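Local coordinates for protein putative TetR transcriptional regulator (Rhodococcus sp., PDB 2I10) that probably acts as a TetR-family transcriptional regulator that binds DNA through a helix-turn-helix domain, crystallised here with p-nitrophenol, at residues L17-M21 / K61-Y66; F24-E30 / P119-I123; R80-H84 / G149-A153; F90-V95 / A167-L171; L160-V164 / A191-P196. All blocks are in the same frame, centred on the assembly; numbering follows the deposited sequence. Where two conformers were deposited one is given.

Contact 1 (L17-M21 / K61-Y66)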
# COMPACT_ATOMS: atom_id res chain seq x y z
N LEU B 17 2.78 -4.36 20.73
CA LEU B 17 1.68 -4.23 19.75
C LEU B 17 1.91 -4.99 18.44
O LEU B 17 0.98 -5.58 17.88
CB LEU B 17 1.40 -2.77 19.46
CG LEU B 17 0.84 -1.96 20.64
CD1 LEU B 17 0.56 -0.56 20.09
CD2 LEU B 17 -0.45 -2.55 21.23
N GLN B 18 3.15 -5.02 17.98
CA GLN B 18 3.48 -5.80 16.82
C GLN B 18 3.33 -7.26 17.08
O GLN B 18 2.85 -7.98 16.22
CB GLN B 18 4.92 -5.51 16.39
CG GLN B 18 5.39 -6.21 15.16
CD GLN B 18 6.77 -5.67 14.76
OE1 GLN B 18 7.29 -6.01 13.73
NE2 GLN B 18 7.36 -4.83 15.63
N THR B 19 3.76 -7.70 18.26
CA THR B 19 3.59 -9.09 18.65
C THR B 19 2.12 -9.51 18.71
O THR B 19 1.74 -10.57 18.20
CB THR B 19 4.31 -9.37 20.00
OG1 THR B 19 5.66 -8.95 19.85
CG2 THR B 19 4.30 -10.83 20.31
N ALA B 20 1.32 -8.66 19.35
CA ALA B 20 -0.14 -8.82 19.39
C ALA B 20 -0.78 -8.84 18.00
O ALA B 20 -1.55 -9.74 17.70
CB ALA B 20 -0.73 -7.77 20.26
N MSE B 21 -0.42 -7.88 17.14
CA MSE B 21 -0.82 -7.92 15.72
C MSE B 21 -0.57 -9.25 15.01
O MSE B 21 -1.48 -9.77 14.36
CB MSE B 21 -0.17 -6.79 14.91
CG MSE B 21 -0.49 -6.77 13.39
SE MSE B 21 -2.25 -6.00 13.15
CE MSE B 21 -3.54 -7.50 13.47
N LYS B 61 -6.30 -1.37 20.71
CA LYS B 61 -5.04 -0.58 20.62
C LYS B 61 -4.20 -1.01 19.40
O LYS B 61 -3.54 -0.20 18.75
CB LYS B 61 -4.17 -0.73 21.90
CG LYS B 61 -4.75 -0.20 23.22
CD LYS B 61 -3.96 -0.77 24.50
CE LYS B 61 -4.76 -0.73 25.81
NZ LYS B 61 -5.33 0.64 26.15
N THR B 62 -4.22 -2.31 19.12
CA THR B 62 -3.50 -2.87 17.98
C THR B 62 -4.13 -2.30 16.67
O THR B 62 -3.40 -1.87 15.79
CB THR B 62 -3.50 -4.42 18.02
OG1 THR B 62 -2.78 -4.87 19.18
CG2 THR B 62 -2.76 -5.00 16.83
N LEU B 63 -5.45 -2.25 16.60
CA LEU B 63 -6.14 -1.68 15.44
C LEU B 63 -5.88 -0.21 15.29
O LEU B 63 -5.80 0.27 14.15
CB LEU B 63 -7.64 -1.97 15.46
CG LEU B 63 -8.16 -3.42 15.46
CD1 LEU B 63 -9.72 -3.41 15.48
CD2 LEU B 63 -7.64 -4.23 14.24
N ASP B 64 -5.80 0.54 16.39
CA ASP B 64 -5.39 1.94 16.32
C ASP B 64 -4.03 2.08 15.63
O ASP B 64 -3.83 2.99 14.84
CB ASP B 64 -5.26 2.58 17.71
CG ASP B 64 -6.60 2.74 18.42
OD1 ASP B 64 -7.66 2.61 17.76
OD2 ASP B 64 -6.58 2.99 19.66
N ARG B 65 -3.09 1.19 15.95
CA ARG B 65 -1.74 1.26 15.40
C ARG B 65 -1.69 0.83 13.91
O ARG B 65 -0.97 1.43 13.14
CB ARG B 65 -0.78 0.42 16.27
CG ARG B 65 0.70 0.45 15.87
CD ARG B 65 1.35 1.82 16.02
NE ARG B 65 1.24 2.42 17.36
CZ ARG B 65 2.21 2.39 18.28
NH1 ARG B 65 3.36 1.77 18.02
NH2 ARG B 65 2.04 2.97 19.47
N TYR B 66 -2.45 -0.18 13.53
CA TYR B 66 -2.26 -0.82 12.22
C TYR B 66 -3.37 -0.68 11.18
O TYR B 66 -3.20 -1.15 10.07
CB TYR B 66 -2.02 -2.30 12.41
CG TYR B 66 -0.65 -2.63 13.01
CD1 TYR B 66 0.48 -2.72 12.19
CD2 TYR B 66 -0.49 -2.89 14.38
CE1 TYR B 66 1.74 -3.04 12.70
CE2 TYR B 66 0.80 -3.22 14.93
CZ TYR B 66 1.89 -3.29 14.07
OH TYR B 66 3.16 -3.59 14.56

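Contact 2 (F24-E30 / P119-I123)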
# COMPACT_ATOMS: atom_id res chain seq x y z
N PHE B 24 -3.02 -11.86 16.33
CA PHE B 24 -4.41 -11.63 15.92
C PHE B 24 -4.49 -11.81 14.40
O PHE B 24 -5.51 -12.25 13.86
CB PHE B 24 -4.91 -10.22 16.30
CG PHE B 24 -5.06 -9.95 17.80
CD1 PHE B 24 -5.85 -10.75 18.61
CD2 PHE B 24 -4.47 -8.83 18.37
CE1 PHE B 24 -6.02 -10.47 19.97
CE2 PHE B 24 -4.63 -8.55 19.74
CZ PHE B 24 -5.40 -9.37 20.53
N TRP B 25 -3.42 -11.43 13.70
CA TRP B 25 -3.45 -11.52 12.23
C TRP B 25 -3.67 -12.97 11.84
O TRP B 25 -4.55 -13.26 11.05
CB TRP B 25 -2.15 -11.02 11.65
CG TRP B 25 -2.09 -11.05 10.16
CD1 TRP B 25 -1.50 -12.01 9.37
CD2 TRP B 25 -2.62 -10.06 9.26
NE1 TRP B 25 -1.64 -11.69 8.04
CE2 TRP B 25 -2.31 -10.49 7.94
CE3 TRP B 25 -3.30 -8.85 9.45
CZ2 TRP B 25 -2.69 -9.76 6.81
CZ3 TRP B 25 -3.68 -8.13 8.34
CH2 TRP B 25 -3.37 -8.59 7.02
N ARG B 26 -2.86 -13.86 12.42
CA ARG B 26 -2.87 -15.29 12.11
C ARG B 26 -4.06 -16.05 12.70
O ARG B 26 -4.63 -16.93 12.05
CB ARG B 26 -1.57 -15.93 12.58
CG ARG B 26 -1.49 -17.45 12.31
CD ARG B 26 -0.19 -18.07 12.80
NE ARG B 26 -0.19 -18.22 14.27
CZ ARG B 26 0.48 -17.42 15.10
NH1 ARG B 26 1.20 -16.39 14.64
NH2 ARG B 26 0.42 -17.66 16.39
N GLN B 27 -4.43 -15.71 13.95
CA GLN B 27 -5.45 -16.47 14.67
C GLN B 27 -6.85 -15.82 14.74
O GLN B 27 -7.82 -16.48 15.09
CB GLN B 27 -4.97 -16.78 16.11
CG GLN B 27 -3.56 -17.39 16.25
CD GLN B 27 -3.20 -17.80 17.68
OE1 GLN B 27 -3.45 -17.07 18.66
NE2 GLN B 27 -2.65 -18.98 17.80
N GLY B 28 -6.94 -14.53 14.43
CA GLY B 28 -8.18 -13.81 14.67
C GLY B 28 -8.34 -13.49 16.15
O GLY B 28 -7.52 -13.86 16.99
N TYR B 29 -9.38 -12.75 16.47
CA TYR B 29 -9.60 -12.30 17.81
C TYR B 29 -10.02 -13.46 18.70
O TYR B 29 -9.38 -13.74 19.71
CB TYR B 29 -10.65 -11.19 17.83
CG TYR B 29 -10.93 -10.68 19.23
CD1 TYR B 29 -10.03 -9.80 19.85
CD2 TYR B 29 -12.08 -11.08 19.94
CE1 TYR B 29 -10.27 -9.30 21.15
CE2 TYR B 29 -12.31 -10.61 21.24
CZ TYR B 29 -11.41 -9.72 21.84
OH TYR B 29 -11.61 -9.25 23.14
N GLU B 30 -11.04 -14.18 18.26
CA GLU B 30 -11.71 -15.20 19.06
C GLU B 30 -10.80 -16.32 19.45
O GLU B 30 -10.90 -16.82 20.55
CB GLU B 30 -12.90 -15.78 18.29
CG GLU B 30 -14.01 -14.80 18.13
CD GLU B 30 -15.31 -15.41 17.63
OE1 GLU B 30 -15.47 -16.66 17.68
OE2 GLU B 30 -16.18 -14.60 17.21
N PRO B 119 -4.11 -13.51 6.35
CA PRO B 119 -4.87 -13.14 7.58
C PRO B 119 -5.98 -14.12 7.84
O PRO B 119 -6.60 -14.64 6.91
CB PRO B 119 -5.47 -11.77 7.24
CG PRO B 119 -5.54 -11.74 5.71
CD PRO B 119 -4.39 -12.61 5.22
N HIS B 120 -6.25 -14.37 9.12
CA HIS B 120 -7.41 -15.16 9.53
C HIS B 120 -8.71 -14.64 8.88
O HIS B 120 -8.85 -13.43 8.63
CB HIS B 120 -7.52 -15.13 11.06
CG HIS B 120 -8.45 -16.15 11.60
ND1 HIS B 120 -9.79 -15.92 11.75
CD2 HIS B 120 -8.24 -17.44 11.96
CE1 HIS B 120 -10.38 -17.01 12.22
NE2 HIS B 120 -9.46 -17.95 12.37
N HIS B 121 -9.66 -15.53 8.60
CA HIS B 121 -10.92 -15.07 7.96
C HIS B 121 -11.69 -13.95 8.73
O HIS B 121 -12.25 -13.05 8.10
CB HIS B 121 -11.84 -16.26 7.57
CG HIS B 121 -12.40 -17.01 8.73
ND1 HIS B 121 -13.61 -16.69 9.30
CD2 HIS B 121 -11.89 -18.04 9.46
CE1 HIS B 121 -13.83 -17.50 10.33
NE2 HIS B 121 -12.80 -18.33 10.44
N GLU B 122 -11.62 -13.98 10.06
CA GLU B 122 -12.21 -12.95 10.92
C GLU B 122 -11.61 -11.59 10.60
O GLU B 122 -12.31 -10.57 10.59
CB GLU B 122 -11.89 -13.24 12.39
CG GLU B 122 -12.81 -14.20 13.15
CD GLU B 122 -12.34 -14.45 14.61
OE1 GLU B 122 -12.27 -15.64 15.02
OE2 GLU B 122 -12.02 -13.49 15.36
N ILE B 123 -10.30 -11.59 10.32
CA ILE B 123 -9.57 -10.38 10.05
C ILE B 123 -9.88 -9.90 8.62
O ILE B 123 -10.01 -8.71 8.40
CB ILE B 123 -8.04 -10.57 10.22
CG1 ILE B 123 -7.69 -11.02 11.65
CG2 ILE B 123 -7.27 -9.27 9.81
CD1 ILE B 123 -7.89 -9.99 12.80

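Contact 3 (R80-H84 / G149-A153)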
# COMPACT_ATOMS: atom_id res chain seq x y z
N ARG B 80 -14.65 18.42 9.56
CA ARG B 80 -14.15 19.65 8.97
C ARG B 80 -15.17 20.23 7.99
O ARG B 80 -15.92 19.49 7.36
CB ARG B 80 -12.79 19.43 8.27
CG ARG B 80 -11.68 18.82 9.16
CD ARG B 80 -11.53 19.46 10.54
NE ARG B 80 -10.83 20.75 10.52
CZ ARG B 80 -9.74 21.04 11.24
NH1 ARG B 80 -9.18 20.14 12.06
NH2 ARG B 80 -9.18 22.24 11.14
N PRO B 81 -15.18 21.58 7.86
CA PRO B 81 -16.22 22.32 7.16
C PRO B 81 -16.30 22.13 5.64
O PRO B 81 -17.30 22.52 5.06
CB PRO B 81 -15.87 23.79 7.46
CG PRO B 81 -14.92 23.73 8.61
CD PRO B 81 -14.17 22.49 8.43
N THR B 82 -15.25 21.61 5.00
CA THR B 82 -15.27 21.32 3.55
C THR B 82 -14.75 19.91 3.34
O THR B 82 -14.07 19.36 4.20
CB THR B 82 -14.41 22.34 2.68
OG1 THR B 82 -13.03 22.30 3.06
CG2 THR B 82 -14.93 23.80 2.78
N ALA B 83 -15.14 19.32 2.21
CA ALA B 83 -14.64 18.00 1.79
C ALA B 83 -13.12 18.01 1.63
O ALA B 83 -12.43 17.07 2.08
CB ALA B 83 -15.30 17.59 0.47
N HIS B 84 -12.59 19.08 1.00
CA HIS B 84 -11.14 19.27 0.87
C HIS B 84 -10.44 19.22 2.25
O HIS B 84 -9.54 18.42 2.45
CB HIS B 84 -10.74 20.55 0.12
CG HIS B 84 -9.26 20.83 0.19
ND1 HIS B 84 -8.33 20.09 -0.52
CD2 HIS B 84 -8.55 21.66 0.99
CE1 HIS B 84 -7.12 20.48 -0.19
NE2 HIS B 84 -7.22 21.44 0.72
N GLY B 149 -21.90 23.01 -1.40
CA GLY B 149 -21.39 23.69 -2.57
C GLY B 149 -19.88 23.87 -2.59
O GLY B 149 -19.38 24.56 -3.46
N ASP B 150 -19.14 23.26 -1.66
CA ASP B 150 -17.67 23.34 -1.70
C ASP B 150 -17.08 22.29 -2.63
O ASP B 150 -15.93 22.36 -2.99
CB ASP B 150 -17.03 23.25 -0.31
CG ASP B 150 -17.45 22.00 0.45
OD1 ASP B 150 -18.51 22.04 1.11
OD2 ASP B 150 -16.72 21.00 0.41
N LEU B 151 -17.87 21.28 -2.98
CA LEU B 151 -17.53 20.35 -4.06
C LEU B 151 -18.30 20.78 -5.29
O LEU B 151 -19.52 20.92 -5.24
CB LEU B 151 -17.86 18.91 -3.67
CG LEU B 151 -16.95 17.77 -4.10
CD1 LEU B 151 -15.44 18.04 -3.84
CD2 LEU B 151 -17.41 16.52 -3.38
N PRO B 152 -17.58 21.05 -6.40
CA PRO B 152 -18.23 21.50 -7.64
C PRO B 152 -19.26 20.50 -8.13
O PRO B 152 -19.01 19.29 -8.04
CB PRO B 152 -17.08 21.61 -8.65
CG PRO B 152 -15.89 21.03 -7.99
CD PRO B 152 -16.12 20.94 -6.53
N ALA B 153 -20.39 21.00 -8.65
CA ALA B 153 -21.46 20.11 -9.11
C ALA B 153 -20.93 19.27 -10.27
O ALA B 153 -20.15 19.74 -11.05
CB ALA B 153 -22.67 20.92 -9.54
O HOH W 1 -14.10 20.86 -0.62

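Contact 4 (F90-V95 / A167-L171)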
# COMPACT_ATOMS: atom_id res chain seq x y z
N PHE B 90 -7.66 14.11 7.29
CA PHE B 90 -7.53 12.67 7.30
C PHE B 90 -6.16 12.16 6.80
O PHE B 90 -5.50 11.31 7.44
CB PHE B 90 -8.61 12.01 6.49
CG PHE B 90 -8.61 10.55 6.65
CD1 PHE B 90 -8.71 9.99 7.94
CD2 PHE B 90 -8.47 9.71 5.56
CE1 PHE B 90 -8.66 8.62 8.12
CE2 PHE B 90 -8.44 8.34 5.73
CZ PHE B 90 -8.53 7.79 7.00
N LEU B 91 -5.74 12.67 5.66
CA LEU B 91 -4.50 12.17 5.02
C LEU B 91 -3.26 12.52 5.81
O LEU B 91 -2.39 11.64 6.03
CB LEU B 91 -4.37 12.60 3.55
CG LEU B 91 -5.36 12.06 2.55
CD1 LEU B 91 -5.01 12.63 1.11
CD2 LEU B 91 -5.48 10.52 2.55
N THR B 92 -3.15 13.78 6.26
CA THR B 92 -2.03 14.19 7.11
C THR B 92 -2.01 13.51 8.52
O THR B 92 -0.95 13.23 9.08
CB THR B 92 -1.97 15.73 7.33
OG1 THR B 92 -3.16 16.16 8.01
CG2 THR B 92 -1.81 16.49 6.03
N GLY B 93 -3.19 13.27 9.09
CA GLY B 93 -3.33 12.51 10.33
C GLY B 93 -2.83 11.07 10.19
O GLY B 93 -2.17 10.55 11.09
N ARG B 94 -3.12 10.44 9.05
CA ARG B 94 -2.69 9.08 8.76
C ARG B 94 -1.19 9.06 8.66
O ARG B 94 -0.54 8.16 9.18
CB ARG B 94 -3.30 8.51 7.48
CG ARG B 94 -4.77 8.04 7.54
CD ARG B 94 -5.29 8.02 8.96
NE ARG B 94 -5.22 6.71 9.56
CZ ARG B 94 -5.32 6.47 10.86
NH1 ARG B 94 -5.48 7.47 11.74
NH2 ARG B 94 -5.26 5.23 11.29
N VAL B 95 -0.62 10.06 8.01
CA VAL B 95 0.83 10.14 7.87
C VAL B 95 1.50 10.25 9.27
O VAL B 95 2.56 9.69 9.48
CB VAL B 95 1.29 11.31 6.93
CG1 VAL B 95 2.79 11.55 7.05
CG2 VAL B 95 0.95 10.99 5.46
N ALA B 167 -5.00 6.97 -2.21
CA ALA B 167 -4.03 7.85 -1.57
C ALA B 167 -3.62 7.40 -0.14
O ALA B 167 -2.43 7.39 0.20
CB ALA B 167 -4.53 9.33 -1.57
N VAL B 168 -4.58 6.98 0.69
CA VAL B 168 -4.28 6.53 2.05
C VAL B 168 -3.36 5.32 2.06
O VAL B 168 -2.42 5.24 2.82
CB VAL B 168 -5.57 6.08 2.83
CG1 VAL B 168 -5.20 5.49 4.18
CG2 VAL B 168 -6.52 7.22 3.03
N TYR B 169 -3.73 4.31 1.27
CA TYR B 169 -2.95 3.08 1.22
C TYR B 169 -1.56 3.34 0.62
O TYR B 169 -0.60 2.77 1.08
CB TYR B 169 -3.69 2.04 0.41
CG TYR B 169 -5.01 1.66 1.02
CD1 TYR B 169 -5.09 1.23 2.35
CD2 TYR B 169 -6.18 1.74 0.27
CE1 TYR B 169 -6.32 0.87 2.91
CE2 TYR B 169 -7.43 1.39 0.85
CZ TYR B 169 -7.48 0.97 2.15
OH TYR B 169 -8.71 0.58 2.71
N GLY B 170 -1.48 4.21 -0.38
CA GLY B 170 -0.17 4.56 -1.00
C GLY B 170 0.74 5.28 -0.05
O GLY B 170 1.97 5.00 0.01
N LEU B 171 0.18 6.23 0.71
CA LEU B 171 0.98 6.89 1.77
C LEU B 171 1.42 5.89 2.83
O LEU B 171 2.53 5.98 3.32
CB LEU B 171 0.22 8.04 2.41
CG LEU B 171 0.01 9.27 1.53
CD1 LEU B 171 -1.23 10.05 2.05
CD2 LEU B 171 1.24 10.13 1.57

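Contact 5 (L160-V164 / A191-P196). With NPO (p-nitrophenol), chain C.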
# COMPACT_ATOMS: atom_id res chain seq x y z
N LEU B 160 -13.72 9.89 -7.05
CA LEU B 160 -12.95 10.67 -6.09
C LEU B 160 -12.76 9.94 -4.73
O LEU B 160 -11.71 10.05 -4.12
CB LEU B 160 -13.57 12.04 -5.89
CG LEU B 160 -12.77 13.05 -5.05
CD1 LEU B 160 -11.40 13.36 -5.67
CD2 LEU B 160 -13.58 14.29 -4.97
N ALA B 161 -13.79 9.22 -4.28
CA ALA B 161 -13.67 8.31 -3.10
C ALA B 161 -12.61 7.23 -3.28
O ALA B 161 -11.82 6.98 -2.39
CB ALA B 161 -15.02 7.64 -2.79
N ARG B 162 -12.62 6.57 -4.45
CA ARG B 162 -11.62 5.56 -4.78
C ARG B 162 -10.24 6.19 -4.79
O ARG B 162 -9.28 5.62 -4.31
CB ARG B 162 -11.97 4.94 -6.16
CG ARG B 162 -11.23 3.64 -6.52
CD ARG B 162 -11.51 2.49 -5.51
NE ARG B 162 -12.90 2.05 -5.56
CZ ARG B 162 -13.44 1.07 -4.83
NH1 ARG B 162 -12.72 0.41 -3.93
NH2 ARG B 162 -14.72 0.78 -5.00
N TYR B 163 -10.12 7.39 -5.32
CA TYR B 163 -8.83 8.02 -5.30
C TYR B 163 -8.34 8.26 -3.87
O TYR B 163 -7.18 8.04 -3.58
CB TYR B 163 -8.83 9.34 -6.07
CG TYR B 163 -7.68 10.21 -5.65
CD1 TYR B 163 -6.41 10.04 -6.21
CD2 TYR B 163 -7.86 11.20 -4.69
CE1 TYR B 163 -5.37 10.84 -5.80
CE2 TYR B 163 -6.80 11.97 -4.26
CZ TYR B 163 -5.56 11.80 -4.84
OH TYR B 163 -4.50 12.62 -4.44
N VAL B 164 -9.22 8.74 -2.99
CA VAL B 164 -8.84 8.98 -1.57
C VAL B 164 -8.37 7.71 -0.90
O VAL B 164 -7.44 7.77 -0.11
CB VAL B 164 -10.01 9.62 -0.71
CG1 VAL B 164 -9.63 9.71 0.80
CG2 VAL B 164 -10.37 11.02 -1.26
N ALA B 191 -1.68 15.34 -2.24
CA ALA B 191 -2.73 14.39 -2.58
C ALA B 191 -4.11 14.97 -2.31
O ALA B 191 -5.03 14.78 -3.11
CB ALA B 191 -2.56 13.04 -1.85
N ALA B 192 -4.23 15.74 -1.22
CA ALA B 192 -5.50 16.34 -0.83
C ALA B 192 -6.02 17.35 -1.88
O ALA B 192 -7.23 17.55 -2.02
CB ALA B 192 -5.41 16.98 0.53
N GLN B 193 -5.09 17.94 -2.62
CA GLN B 193 -5.40 18.94 -3.65
C GLN B 193 -6.40 18.44 -4.67
O GLN B 193 -7.10 19.23 -5.28
CB GLN B 193 -4.12 19.36 -4.40
CG GLN B 193 -3.39 20.56 -3.83
CD GLN B 193 -2.01 20.80 -4.51
OE1 GLN B 193 -1.70 20.20 -5.56
NE2 GLN B 193 -1.20 21.68 -3.91
N VAL B 194 -6.42 17.13 -4.88
CA VAL B 194 -7.37 16.50 -5.80
C VAL B 194 -8.83 16.65 -5.36
O VAL B 194 -9.72 16.63 -6.19
CB VAL B 194 -7.01 15.02 -6.04
CG1 VAL B 194 -8.06 14.35 -6.94
CG2 VAL B 194 -5.59 14.94 -6.68
N VAL B 195 -9.07 16.79 -4.06
CA VAL B 195 -10.42 17.13 -3.59
C VAL B 195 -10.61 18.65 -3.71
O VAL B 195 -10.02 19.41 -2.95
CB VAL B 195 -10.65 16.62 -2.19
CG1 VAL B 195 -12.11 16.92 -1.73
CG2 VAL B 195 -10.41 15.09 -2.18
N PRO B 196 -11.39 19.10 -4.70
CA PRO B 196 -11.48 20.54 -4.94
C PRO B 196 -12.22 21.31 -3.86
O PRO B 196 -13.06 20.75 -3.18
CB PRO B 196 -12.26 20.64 -6.25
CG PRO B 196 -12.34 19.23 -6.79
CD PRO B 196 -12.24 18.33 -5.64
C1 NPO C . -15.94 -2.19 -4.61
C2 NPO C . -15.43 -3.43 -4.94
C3 NPO C . -14.37 -3.96 -4.26
C4 NPO C . -13.80 -3.27 -3.23
C5 NPO C . -14.29 -2.02 -2.86
C6 NPO C . -15.36 -1.48 -3.55
OH NPO C . -12.75 -3.86 -2.60
N1 NPO C . -17.04 -1.74 -5.38
O2 NPO C . -17.50 -2.53 -6.23
O3 NPO C . -17.57 -0.63 -5.24

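Contact 1 (L17-M21 / K61-Y66)
M21, present as selenomethionine, lies with its side chain over one face of the Y66 ring. CG stands anti to the backbone N (chi1 178°) and the chain then bends twice, placing M21 CG 4.0 Å from the centroid of the Y66 ring, almost on its normal, in a CH-pi contact. SE of M21 follows obliquely at 4.2 Å from that Y66 centroid, a Met-aromatic contact suited to a polarisable chain beside a flat ring. At the far end of the ring, OH of Y66 comes within 3.2 Å of CB of Q18, across the root of that extended chain. A leucine in place of Y66 would probably strip M21 of its aromatic partner, leave its bent chain free to turn and open a gap beside Q18. T62 fills the middle: its CG2 is 3.7 Å from CB of M21, while its OG1, close to A20, is satisfied by the carbonyl of L58. L17, itself buried, fills the other end of the contact, its CD1 centred over a guanidinium face of R65, 3.8 Å from R65 CZ. Segments 17-21 and 61-66, on helices 15-27 and 55-66 of the probable DNA-binding domain, cross nearly at a right angle (-99°). The joint relies on buried apolar and aromatic surface rather than directed bonds, and the charged K61 and R65 lie where it opens to solvent.

Contact 2 (F24-E30 / P119-I123)
Two helix ends meet at this junction of the probable DNA-binding domain and the C-terminal domain: helix 15-27 ends at Q27, with G28 the first residue out of the helix, and helix 121-148 begins after H120. The backbone supplies the first link, N of H120 donating to O of W25 at 2.8 Å in a nearly straight bond. Beside it, P119 lies over one face of the W25 indole, its CB 3.6 Å from the centroid of the six-membered ring of W25, a CH-pi contact for which a rigid proline and a broad ring are well matched. The indole also packs on helix 108-112 and on L114 of the second subunit. H120 is the N-cap, with ND1 accepting from N of E122 at 3.2 Å, and one face of its imidazole lies under the carbonyl O of Q27. G28 has a positive phi (76°), and a CB there would run into H120 ND1 and jam against the preceding carbonyl, so only glycine fits comfortably. I123, branched and apolar, brings CG1 to 3.3 Å from O of F24. E122 reaches back with an extended chain: its OE2 takes N of E30 at 3.1 Å through the syn lone pair, the angle at hydrogen being 175°, and takes N of Y29 in a weaker, more bent bond. Those two N-H groups probably steady the E122 charge, while OE1 of E30, only 4.3 Å from OE1 of E122, is likely to oppose it.

Contact 3 (R80-H84 / G149-A153)
D150 meets the start of helix 83-98 with its carboxylate, and its first torsion explains how: CG lies between the backbone N and the carbonyl carbon (chi1 55°), a crowded position that swings the short chain toward A83. From there OD2 of D150 accepts N of A83 at 2.9 Å, nearly straight at the hydrogen (167°), on the syn side but 35° out of the carboxylate plane. A water accepts from N of H84 at 2.8 Å and lies within hydrogen-bonding distance, also 2.8 Å, of OD2 of D150, linking the two. T82 crosses the aspartate with carbon only, CG2 lying 3.8 Å from CB of D150; its OG1 is turned instead to N of E85. A83, small enough to let the carboxylate approach, also sets CB 4.3 Å from CD1 of L151, which packs on F142 and A145. With an alanine in place of D150, the N-H of A83 would probably lose its acceptor, the water one of its anchors and the helix start its nearby negative charge. T82 is the N-cap threonine of helix 83-98, while an aspartate from the loop after helix 121-148 accepts the first-turn N-H of A83, as carboxylates often do at helix starts.

Contact 4 (F90-V95 / A167-L171)
V168 makes the closest approaches, with CG2 meeting two side chains of helix 83-98, though it is modelled in two conformers and the distances hold for one. In that one, CG2 of V168 is 3.5 Å from CE2 of F90, approaching the ring obliquely. CD2 of L91 lies equally near V168 CG2, tighter than ordinary van der Waals contact, so little should be read into it. L91 has CG anti to its carbonyl carbon (chi1 -66°), which carries its two methyls toward the neighbouring helix: CD1 is 4.3 Å from CB of A167, whose smallness admits it, and CD2 lies 4.3 Å from CD1 of L171. One turn further on, CG2 of V95 touches CD2 of L171 at 4.0 Å. R94 joins this shell with CG 4.2 Å from CG1 of V168 and over a face of the F90 ring. A second shell backs these groups. The carbonyl of M67 takes the charged end of R94 away from the apolar seam, L74 and A77 of helix 71-78 pack on F90, and V95 and L171 share A188 of helix 181-192. V168 also touches C68, one half of the disulfide with C107. Leucine, valine and alanine interlock well between segments 90-95 and 167-171, whose axes cross at -21° and approach to 10.1 Å. This apolar packing belongs to the core of the all-helical C-terminal domain of a TetR-type protein.

Contact 5 (L160-V164 / A191-P196)
Y163 reaches A191 because its CG is anti to the backbone N (chi1 159°), sending the ring out from helix 157-177 to the end of helix 181-192. Its OH donates to O of A191 at 2.6 Å, meeting that carbonyl well off its axis (108°) and from one face of its plane. N of V194 reaches the same oxygen of A191 from the opposite face, so two donors satisfy a buried acceptor. V194, with CG1 likewise anti to N, lays CG1 over the Y163 ring, 4.0 Å from its centroid, a CH-pi contact. L160 runs past V194 the opposite way, its CD1 3.7 Å from CG1 of V194 and 4.0 Å from CG2 of V195. The type I turn from A192 to V195 presents these beta-branched valines as a compact apolar edge. In TetR-family proteins the last long helices commonly build the dimer interface; here the OH of Y163 makes a weak hydrogen bond with that of Y163 of the second subunit, and V194 packs on V194 of that subunit. On another side of helix 157-177, R162 lines the p-nitrophenol pocket with R131, E132 and R135. Salt bridges to E174 and E183 of the second subunit hold its guanidinium.

In the fold
Contacts 1 and 2 share helix 15-27 and meet where T62 packs on F24; the first is a buried aromatic and apolar crossing, the second a partly buried domain junction bound by backbone and carboxylate bonds. Contacts 3, 4 and 5 gather in the C-terminal domain. Contact 4 is wholly buried and apolar, its centre about 8 Å from the centre of the chain, and abuts contact 5 through L91 and A191, both using helix 157-177. Contact 5 adds a buried tyrosine bond at the dimer interface. Contact 3, peripheral yet largely buried, relies on a carboxylate and water at the start of helix 83-98, which also serves contact 4, and touches contact 5 through H84 and L151.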